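Local coordinates for spike protein P1 (Pseudoalteromonas phage pm2, PDB 2VVE), which binds the host receptor from the fivefold vertices of the virion, with its C-terminal part recognising the receptor and its N-terminal part joining the capsid vertex, at residues Ile17-Asp21 against Thr242-Ala247; Lys154-Ile159 against Ile170-Ser174; Arg134-Lys140 against Gly179-Asp185. One frame throughout, in Å; residues are numbered along the deposited sequence. Where two conformers were deposited one is given.

Contact 1 (Ile17-Asp21 against Thr242-Ala247); sequences IPLRD and TVKGYA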
loop_
_atom_site.group_PDB
_atom_site.type_symbol
_atom_site.label_atom_id
_atom_site.label_comp_id
_atom_site.label_asym_id
_atom_site.label_seq_id
_atom_site.Cartn_x
_atom_site.Cartn_y
_atom_site.Cartn_z
ATOM N N ILE A 17 21.244 -11.946 -8.480
ATOM C CA ILE A 17 22.500 -11.919 -7.713
ATOM C C ILE A 17 22.283 -12.454 -6.294
ATOM O O ILE A 17 21.373 -11.994 -5.584
ATOM C CB ILE A 17 23.118 -10.508 -7.643
ATOM C CG1 ILE A 17 23.672 -10.086 -9.012
ATOM C CG2 ILE A 17 24.237 -10.446 -6.573
ATOM C CD1 ILE A 17 23.921 -8.574 -9.131
ATOM N N PRO A 18 23.123 -13.419 -5.872
ATOM C CA PRO A 18 23.015 -13.907 -4.503
ATOM C C PRO A 18 23.561 -12.863 -3.543
ATOM O O PRO A 18 24.719 -12.455 -3.656
ATOM C CB PRO A 18 23.889 -15.166 -4.501
ATOM C CG PRO A 18 24.929 -14.889 -5.550
ATOM C CD PRO A 18 24.223 -14.077 -6.611
ATOM N N LEU A 19 22.713 -12.406 -2.629
ATOM C CA LEU A 19 23.134 -11.407 -1.646
ATOM C C LEU A 19 23.750 -12.083 -0.415
ATOM O O LEU A 19 23.079 -12.847 0.276
ATOM C CB LEU A 19 21.948 -10.542 -1.233
ATOM C CG LEU A 19 21.271 -9.704 -2.328
ATOM C CD1 LEU A 19 19.954 -9.146 -1.809
ATOM C CD2 LEU A 19 22.194 -8.569 -2.786
ATOM N N ARG A 20 25.028 -11.809 -0.153
ATOM C CA ARG A 20 25.714 -12.480 0.942
ATOM C C ARG A 20 26.142 -11.446 1.993
ATOM O O ARG A 20 25.659 -10.320 1.964
ATOM C CB ARG A 20 26.853 -13.352 0.401
ATOM C CG ARG A 20 26.346 -14.369 -0.630
ATOM C CD ARG A 20 27.360 -15.462 -0.933
ATOM N NE ARG A 20 26.806 -16.442 -1.871
ATOM C CZ ARG A 20 26.006 -17.457 -1.536
ATOM N NH1 ARG A 20 25.647 -17.657 -0.268
ATOM N NH2 ARG A 20 25.552 -18.280 -2.476
ATOM N N ASP A 21 27.007 -11.831 2.925
ATOM C CA ASP A 21 27.275 -11.015 4.107
ATOM C C ASP A 21 28.433 -10.035 3.961
ATOM O O ASP A 21 29.377 -10.262 3.195
ATOM C CB ASP A 21 27.547 -11.917 5.320
ATOM C CG ASP A 21 28.735 -12.850 5.093
ATOM O OD1 ASP A 21 28.753 -13.571 4.067
ATOM O OD2 ASP A 21 29.653 -12.855 5.923
ATOM N N THR A 242 22.441 -19.683 3.129
ATOM C CA THR A 242 23.173 -18.611 3.790
ATOM C C THR A 242 23.004 -17.295 3.029
ATOM O O THR A 242 23.184 -16.234 3.604
ATOM C CB THR A 242 24.662 -18.932 3.987
ATOM O OG1 THR A 242 25.310 -19.087 2.714
ATOM C CG2 THR A 242 24.820 -20.220 4.789
ATOM N N VAL A 243 22.676 -17.391 1.741
ATOM C CA VAL A 243 22.302 -16.237 0.916
ATOM C C VAL A 243 21.096 -15.550 1.579
ATOM O O VAL A 243 20.176 -16.218 2.054
ATOM C CB VAL A 243 22.008 -16.686 -0.557
ATOM C CG1 VAL A 243 20.800 -17.624 -0.636
ATOM C CG2 VAL A 243 21.814 -15.503 -1.488
ATOM N N LYS A 244 21.134 -14.225 1.655
ATOM C CA LYS A 244 20.098 -13.447 2.349
ATOM C C LYS A 244 18.881 -13.214 1.446
ATOM O O LYS A 244 17.806 -12.803 1.893
ATOM C CB LYS A 244 20.674 -12.120 2.851
ATOM C CG LYS A 244 22.025 -12.222 3.585
ATOM C CD LYS A 244 21.980 -13.170 4.782
ATOM C CE LYS A 244 23.383 -13.597 5.192
ATOM N NZ LYS A 244 23.330 -14.792 6.085
ATOM N N GLY A 245 19.073 -13.484 0.165
ATOM C CA GLY A 245 18.028 -13.331 -0.818
ATOM C C GLY A 245 18.691 -13.138 -2.150
ATOM O O GLY A 245 19.925 -13.011 -2.234
ATOM N N TYR A 246 17.879 -13.124 -3.194
ATOM C CA TYR A 246 18.389 -12.897 -4.531
ATOM C C TYR A 246 17.849 -11.576 -5.047
ATOM O O TYR A 246 16.633 -11.379 -5.105
ATOM C CB TYR A 246 18.021 -14.064 -5.453
ATOM C CG TYR A 246 18.654 -15.367 -5.012
ATOM C CD1 TYR A 246 18.059 -16.154 -4.027
ATOM C CD2 TYR A 246 19.866 -15.787 -5.547
ATOM C CE1 TYR A 246 18.652 -17.345 -3.592
ATOM C CE2 TYR A 246 20.462 -16.986 -5.126
ATOM C CZ TYR A 246 19.852 -17.752 -4.159
ATOM O OH TYR A 246 20.452 -18.922 -3.748
ATOM N N ALA A 247 18.765 -10.674 -5.391
ATOM C CA ALA A 247 18.414 -9.397 -6.014
ATOM C C ALA A 247 18.102 -9.629 -7.481
ATOM O O ALA A 247 18.812 -10.362 -8.162
ATOM C CB ALA A 247 19.555 -8.397 -5.864
HETATM O O HOH W 1 26.350 -16.708 2.037
#
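This is an antiparallel strand pairing at the edge of a four-stranded jelly-roll sheet, joining the first strand of the chain, 11-19, to its last, 245-253. Ile-17 and Ala-247 form a hydrogen-bonded pair, with Ile-17 N to Ala-247 O and Ala-247 N to Ile-17 O both 2.9 Å. Pro-18, lacking an N-H, suits the non-hydrogen-bonded place opposite Tyr-246; its CB packs on Val-243 CG2 (3.7 Å) and Tyr-246 CE2 (3.9 Å). Further on, Leu-19 N donates to Gly-245 O (2.9 Å), while Leu-19 O accepts from Lys-244 N (2.8 Å). At Gly-245 a CB would collide with the preceding carbonyl oxygen. On the other face, Leu-19 CD2 meets the small Ala-247 CB at 4.1 Å. A water joins Arg-20 NH1 (2.6 Å) to Thr-242 OG1 (2.7 Å), and NH1 also bonds Pro-239 O. Arg-20 thus reaches helix 239-242, just ahead of strand 245-253, which itself runs between strands 11-19 and 33-39.

Contact 2 (Lys154-Ile159 against Ile170-Ser174); sequences KPAFYI and IKYTS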
loop_
_atom_site.group_PDB
_atom_site.type_symbol
_atom_site.label_atom_id
_atom_site.label_comp_id
_atom_site.label_asym_id
_atom_site.label_seq_id
_atom_site.Cartn_x
_atom_site.Cartn_y
_atom_site.Cartn_z
ATOM N N LYS A 154 15.628 -39.783 19.213
ATOM C CA LYS A 154 15.653 -39.616 17.770
ATOM C C LYS A 154 15.029 -38.260 17.429
ATOM O O LYS A 154 13.810 -38.166 17.220
ATOM C CB LYS A 154 14.953 -40.782 17.051
ATOM C CG LYS A 154 15.010 -40.683 15.515
ATOM C CD LYS A 154 14.684 -41.997 14.825
ATOM C CE LYS A 154 15.920 -42.854 14.637
ATOM N NZ LYS A 154 15.578 -44.139 13.973
ATOM N N PRO A 155 15.865 -37.198 17.392
ATOM C CA PRO A 155 15.359 -35.862 17.076
ATOM C C PRO A 155 14.884 -35.782 15.623
ATOM O O PRO A 155 15.389 -36.514 14.770
ATOM C CB PRO A 155 16.570 -34.950 17.322
ATOM C CG PRO A 155 17.768 -35.865 17.179
ATOM C CD PRO A 155 17.314 -37.198 17.676
ATOM N N ALA A 156 13.904 -34.929 15.353
ATOM C CA ALA A 156 13.410 -34.759 13.981
ATOM C C ALA A 156 13.010 -33.318 13.713
ATOM O O ALA A 156 12.799 -32.541 14.657
ATOM C CB ALA A 156 12.234 -35.694 13.705
ATOM N N PHE A 157 12.960 -32.961 12.429
ATOM C CA PHE A 157 12.185 -31.809 11.978
ATOM C C PHE A 157 10.934 -32.361 11.358
ATOM O O PHE A 157 11.019 -33.208 10.465
ATOM C CB PHE A 157 12.925 -31.016 10.902
ATOM C CG PHE A 157 14.246 -30.473 11.345
ATOM C CD1 PHE A 157 14.329 -29.592 12.420
ATOM C CD2 PHE A 157 15.409 -30.831 10.674
ATOM C CE1 PHE A 157 15.575 -29.063 12.823
ATOM C CE2 PHE A 157 16.664 -30.327 11.072
ATOM C CZ PHE A 157 16.737 -29.436 12.147
ATOM N N TYR A 158 9.776 -31.905 11.845
ATOM C CA TYR A 158 8.521 -32.136 11.138
ATOM C C TYR A 158 8.256 -30.896 10.286
ATOM O O TYR A 158 8.125 -29.799 10.826
ATOM C CB TYR A 158 7.352 -32.336 12.112
ATOM C CG TYR A 158 7.358 -33.622 12.914
ATOM C CD1 TYR A 158 8.281 -34.655 12.664
ATOM C CD2 TYR A 158 6.431 -33.807 13.926
ATOM C CE1 TYR A 158 8.260 -35.826 13.418
ATOM C CE2 TYR A 158 6.406 -34.962 14.675
ATOM C CZ TYR A 158 7.300 -35.971 14.423
ATOM O OH TYR A 158 7.210 -37.113 15.202
ATOM N N ILE A 159 8.168 -31.067 8.968
ATOM C CA ILE A 159 8.055 -29.930 8.051
ATOM C C ILE A 159 6.800 -30.049 7.184
ATOM O O ILE A 159 6.516 -31.117 6.632
ATOM C CB ILE A 159 9.309 -29.796 7.144
ATOM C CG1 ILE A 159 10.596 -29.843 7.987
ATOM C CG2 ILE A 159 9.230 -28.513 6.284
ATOM C CD1 ILE A 159 11.894 -29.645 7.185
ATOM N N ILE A 170 6.029 -33.784 7.124
ATOM C CA ILE A 170 7.033 -34.802 6.782
ATOM C C ILE A 170 8.088 -34.836 7.885
ATOM O O ILE A 170 8.632 -33.798 8.289
ATOM C CB ILE A 170 7.694 -34.525 5.409
ATOM C CG1 ILE A 170 6.628 -34.286 4.325
ATOM C CG2 ILE A 170 8.713 -35.642 5.032
ATOM C CD1 ILE A 170 5.546 -35.379 4.203
ATOM N N LYS A 171 8.345 -36.035 8.395
ATOM C CA LYS A 171 9.353 -36.232 9.420
ATOM C C LYS A 171 10.738 -36.435 8.799
ATOM O O LYS A 171 10.928 -37.352 7.998
ATOM C CB LYS A 171 8.974 -37.456 10.256
ATOM C CG LYS A 171 10.076 -37.957 11.197
ATOM C CD LYS A 171 9.614 -39.168 11.999
ATOM C CE LYS A 171 9.480 -40.412 11.122
ATOM N NZ LYS A 171 8.989 -41.572 11.915
ATOM N N TYR A 172 11.704 -35.598 9.185
ATOM C CA TYR A 172 13.100 -35.773 8.728
ATOM C C TYR A 172 14.034 -36.109 9.872
ATOM O O TYR A 172 14.054 -35.408 10.896
ATOM C CB TYR A 172 13.628 -34.514 8.035
ATOM C CG TYR A 172 12.941 -34.201 6.744
ATOM C CD1 TYR A 172 13.432 -34.689 5.532
ATOM C CD2 TYR A 172 11.814 -33.379 6.724
ATOM C CE1 TYR A 172 12.800 -34.398 4.327
ATOM C CE2 TYR A 172 11.179 -33.077 5.522
ATOM C CZ TYR A 172 11.679 -33.588 4.333
ATOM O OH TYR A 172 11.047 -33.289 3.146
ATOM N N THR A 173 14.810 -37.171 9.685
ATOM C CA THR A 173 15.778 -37.639 10.691
ATOM C C THR A 173 17.130 -37.991 10.062
ATOM O O THR A 173 17.214 -38.246 8.851
ATOM C CB THR A 173 15.255 -38.888 11.461
ATOM O OG1 THR A 173 14.938 -39.926 10.527
ATOM C CG2 THR A 173 14.002 -38.557 12.295
ATOM N N SER A 174 18.183 -38.021 10.882
ATOM C CA SER A 174 19.512 -38.446 10.399
ATOM C C SER A 174 20.259 -39.394 11.341
ATOM O O SER A 174 21.187 -40.091 10.914
ATOM C CB SER A 174 20.396 -37.233 10.080
ATOM O OG SER A 174 20.881 -36.610 11.267
HETATM O O HOH W 2 17.658 -37.749 13.828
#
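Ile-159 lays its CD1 against the ring of Tyr-172, 3.8 Å from CD2, on the face of the sheet that also carries Phe-157 and Ile-170. The two strands form an antiparallel beta hairpin whose ladder is regular: Phe-157 and Tyr-172 exchange bonds (Phe-157 N to Tyr-172 O 3.1 Å, Tyr-172 N to Phe-157 O 2.8 Å), and so do Ile-159 and Ile-170 (Ile-159 N to Ile-170 O 2.9 Å, Ile-170 N to Ile-159 O 2.8 Å). Between them, Tyr-158 and Lys-171 make a non-hydrogen-bonded pair. There the aliphatic part of the lysine lies at the edge of the tyrosine ring, CG to CE1 3.6 Å, while the Tyr-158 hydroxyl bonds Ala-100 O. Ala-156, small enough for a crowded spot, brings its CB to 3.6 Å from Thr-173 CG2. Past the ladder, a water donates to Pro-155 O (2.7 Å) and accepts from Ser-174 N (3.0 Å). Phe-157 turns inward onto Leu-131, Ala-133 and Val-193 of two strands from the facing sheet. Backbone bonds thus set the register, Phe-157 and Ile-159 are buried against the facing sheet while Tyr-172 and Ile-170 on that face stay partly exposed, and Lys-171 lends the pairing methylenes while its ammonium is carried away.

Contact 3 (Arg134-Lys140 against Gly179-Asp185); sequences RVRHKSK and GSHSGYD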
loop_
_atom_site.group_PDB
_atom_site.type_symbol
_atom_site.label_atom_id
_atom_site.label_comp_id
_atom_site.label_asym_id
_atom_site.label_seq_id
_atom_site.Cartn_x
_atom_site.Cartn_y
_atom_site.Cartn_z
ATOM N N ARG A 134 22.265 -28.295 16.112
ATOM C CA ARG A 134 23.120 -28.689 17.218
ATOM C C ARG A 134 22.180 -29.156 18.334
ATOM O O ARG A 134 21.337 -28.393 18.830
ATOM C CB ARG A 134 24.005 -27.509 17.658
ATOM C CG ARG A 134 24.832 -27.769 18.907
ATOM C CD ARG A 134 25.678 -26.563 19.298
ATOM N NE ARG A 134 26.544 -26.898 20.426
ATOM C CZ ARG A 134 27.566 -26.155 20.839
ATOM N NH1 ARG A 134 28.297 -26.558 21.870
ATOM N NH2 ARG A 134 27.863 -25.015 20.224
ATOM N N VAL A 135 22.294 -30.430 18.689
ATOM C CA VAL A 135 21.288 -31.076 19.522
ATOM C C VAL A 135 21.921 -31.607 20.804
ATOM O O VAL A 135 22.949 -32.285 20.770
ATOM C CB VAL A 135 20.543 -32.218 18.742
ATOM C CG1 VAL A 135 19.523 -32.877 19.611
ATOM C CG2 VAL A 135 19.854 -31.677 17.503
ATOM N N ARG A 136 21.302 -31.275 21.932
ATOM C CA ARG A 136 21.819 -31.684 23.229
ATOM C C ARG A 136 20.825 -32.596 23.933
ATOM O O ARG A 136 19.690 -32.202 24.234
ATOM C CB ARG A 136 22.146 -30.457 24.095
ATOM C CG ARG A 136 22.761 -30.797 25.463
ATOM C CD ARG A 136 23.215 -29.560 26.181
ATOM N NE ARG A 136 24.203 -28.840 25.388
ATOM C CZ ARG A 136 24.485 -27.552 25.537
ATOM N NH1 ARG A 136 23.852 -26.830 26.456
ATOM N NH2 ARG A 136 25.395 -26.987 24.751
ATOM N N HIS A 137 21.267 -33.816 24.199
ATOM C CA HIS A 137 20.503 -34.753 25.009
ATOM C C HIS A 137 21.067 -34.791 26.428
ATOM O O HIS A 137 22.274 -34.926 26.626
ATOM C CB HIS A 137 20.528 -36.144 24.369
ATOM C CG HIS A 137 20.208 -36.134 22.906
ATOM N ND1 HIS A 137 18.931 -35.935 22.429
ATOM C CD2 HIS A 137 20.995 -36.314 21.816
ATOM C CE1 HIS A 137 18.945 -35.982 21.106
ATOM N NE2 HIS A 137 20.184 -36.218 20.710
ATOM N N LYS A 138 20.192 -34.636 27.411
ATOM C CA LYS A 138 20.594 -34.726 28.819
ATOM C C LYS A 138 19.490 -35.424 29.596
ATOM O O LYS A 138 18.354 -34.933 29.645
ATOM C CB LYS A 138 20.880 -33.326 29.385
ATOM C CG LYS A 138 21.452 -33.299 30.799
ATOM C CD LYS A 138 21.775 -31.861 31.212
ATOM C CE LYS A 138 22.511 -31.791 32.540
ATOM N NZ LYS A 138 21.640 -32.145 33.693
ATOM N N SER A 139 19.825 -36.578 30.178
ATOM C CA SER A 139 18.862 -37.396 30.911
ATOM C C SER A 139 19.211 -37.586 32.390
ATOM O O SER A 139 18.309 -37.709 33.219
ATOM C CB SER A 139 18.647 -38.750 30.217
ATOM O OG SER A 139 19.825 -39.541 30.201
ATOM N N LYS A 140 20.511 -37.609 32.712
ATOM C CA LYS A 140 21.000 -37.847 34.085
ATOM C C LYS A 140 20.419 -36.867 35.103
ATOM O O LYS A 140 20.757 -35.685 35.101
ATOM C CB LYS A 140 22.533 -37.792 34.143
ATOM C CG LYS A 140 23.238 -38.888 33.348
ATOM C CD LYS A 140 24.758 -38.747 33.442
ATOM C CE LYS A 140 25.482 -39.986 32.924
ATOM N NZ LYS A 140 25.495 -41.087 33.943
ATOM N N GLY A 179 21.603 -44.155 25.395
ATOM C CA GLY A 179 22.487 -44.235 26.541
ATOM C C GLY A 179 22.004 -43.342 27.662
ATOM O O GLY A 179 20.863 -42.860 27.648
ATOM N N SER A 180 22.868 -43.166 28.659
ATOM C CA SER A 180 22.619 -42.208 29.725
ATOM C C SER A 180 23.333 -40.915 29.361
ATOM O O SER A 180 24.563 -40.846 29.366
ATOM C CB SER A 180 23.106 -42.757 31.068
ATOM O OG SER A 180 22.502 -44.013 31.331
ATOM N N HIS A 181 22.546 -39.896 29.032
ATOM C CA HIS A 181 23.071 -38.644 28.492
ATOM C C HIS A 181 23.425 -37.627 29.569
ATOM O O HIS A 181 22.572 -37.220 30.361
ATOM C CB HIS A 181 22.072 -38.054 27.497
ATOM C CG HIS A 181 21.582 -39.042 26.482
ATOM N ND1 HIS A 181 22.208 -39.236 25.271
ATOM C CD2 HIS A 181 20.537 -39.903 26.508
ATOM C CE1 HIS A 181 21.565 -40.167 24.590
ATOM N NE2 HIS A 181 20.548 -40.590 25.318
ATOM N N SER A 182 24.692 -37.223 29.593
ATOM C CA SER A 182 25.163 -36.238 30.567
ATOM C C SER A 182 24.996 -34.793 30.073
ATOM O O SER A 182 25.074 -33.850 30.863
ATOM C CB SER A 182 26.610 -36.527 30.995
ATOM O OG SER A 182 27.453 -36.781 29.888
ATOM N N GLY A 183 24.761 -34.636 28.771
ATOM C CA GLY A 183 24.490 -33.336 28.167
ATOM C C GLY A 183 25.634 -32.341 28.190
ATOM O O GLY A 183 25.400 -31.136 28.289
ATOM N N TYR A 184 26.870 -32.834 28.085
ATOM C CA TYR A 184 28.048 -31.964 28.079
ATOM C C TYR A 184 28.152 -31.274 26.720
ATOM O O TYR A 184 27.988 -31.923 25.684
ATOM C CB TYR A 184 29.333 -32.748 28.381
ATOM C CG TYR A 184 29.378 -33.431 29.743
ATOM C CD1 TYR A 184 28.673 -32.917 30.835
ATOM C CD2 TYR A 184 30.150 -34.577 29.939
ATOM C CE1 TYR A 184 28.712 -33.541 32.083
ATOM C CE2 TYR A 184 30.204 -35.208 31.183
ATOM C CZ TYR A 184 29.485 -34.685 32.249
ATOM O OH TYR A 184 29.535 -35.305 33.478
ATOM N N ASP A 185 28.435 -29.971 26.733
ATOM C CA ASP A 185 28.382 -29.141 25.519
ATOM C C ASP A 185 29.234 -29.651 24.351
ATOM O O ASP A 185 28.855 -29.495 23.183
ATOM C CB ASP A 185 28.712 -27.676 25.842
ATOM C CG ASP A 185 30.136 -27.482 26.370
ATOM O OD1 ASP A 185 30.788 -28.468 26.789
ATOM O OD2 ASP A 185 30.603 -26.323 26.364
HETATM O O HOH W 3 24.885 -35.700 25.975
#
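Strand 129-137 runs out into a loop here and meets a second loop, 179-185, and most of the polar groups at this surface junction can be matched to partners. That loop crosses the domain's sandwich, from strand 177-179 in one sheet to strand 189-195, beside 129-137, in the other. His-181 O is the busiest acceptor, taking Ser-139 N at 2.8 Å and Lys-140 N at 3.2 Å. In return, His-181 N donates to Ser-139 OG (3.0 Å), so the short serine side chain does the work a backbone carbonyl would do in a sheet. His-137 O and Gly-183 N lie near each other at a poor angle, and a water bridges them, donating to His-137 O (2.8 Å) and accepting from Gly-183 N (3.0 Å). Gly-183 has a positive phi, and a CB on it would clash with Lys-138 CB; glycine lets the loop press close, its CA 3.1 Å from His-137 O. The imidazoles are engaged as well: His-137 bonds Thr-229 through ND1 and Tyr-175 through NE2, while His-181 NE2 bonds Ile-151 O. His-137 CB sits over the face of the His-181 ring, 3.9 Å from its centroid, a CH-pi contact. At the far end, Arg-134 NH1 donates to Asp-185 O over a long 3.3 Å, but the main charge partner of both Arg-134 and Arg-136 is Asp-188. Lys-140 NZ turns to Asp-147 O and Ser-180 OG to Thr-149 O. The junction thus holds by backbone, hydroxyl and water hydrogen bonds, while Asp-188, beyond both segments, takes salt bridges from Arg-134 and Arg-136.

From the N terminus, the chain lays down residues 17-21, whose partner 242-247 arrives only near the C terminus; contact 1 thereby closes a loop of 220 residues holding both other contacts. Within it, segment 134-140 opens contact 3, strand 151-160 and its hairpin mate follow to make contact 2, and segment 179-185 then completes contact 3. The three are thus concentric, and none cross. Contact 1 seals the jelly-roll domain that contains both chain ends, whereas contacts 2 and 3 lie in the inserted domain, about 19 Å apart between centres. Those two touch where Pro-155 CD meets His-137 CE1 at 4.0 Å, where the two sheets of that domain face each other.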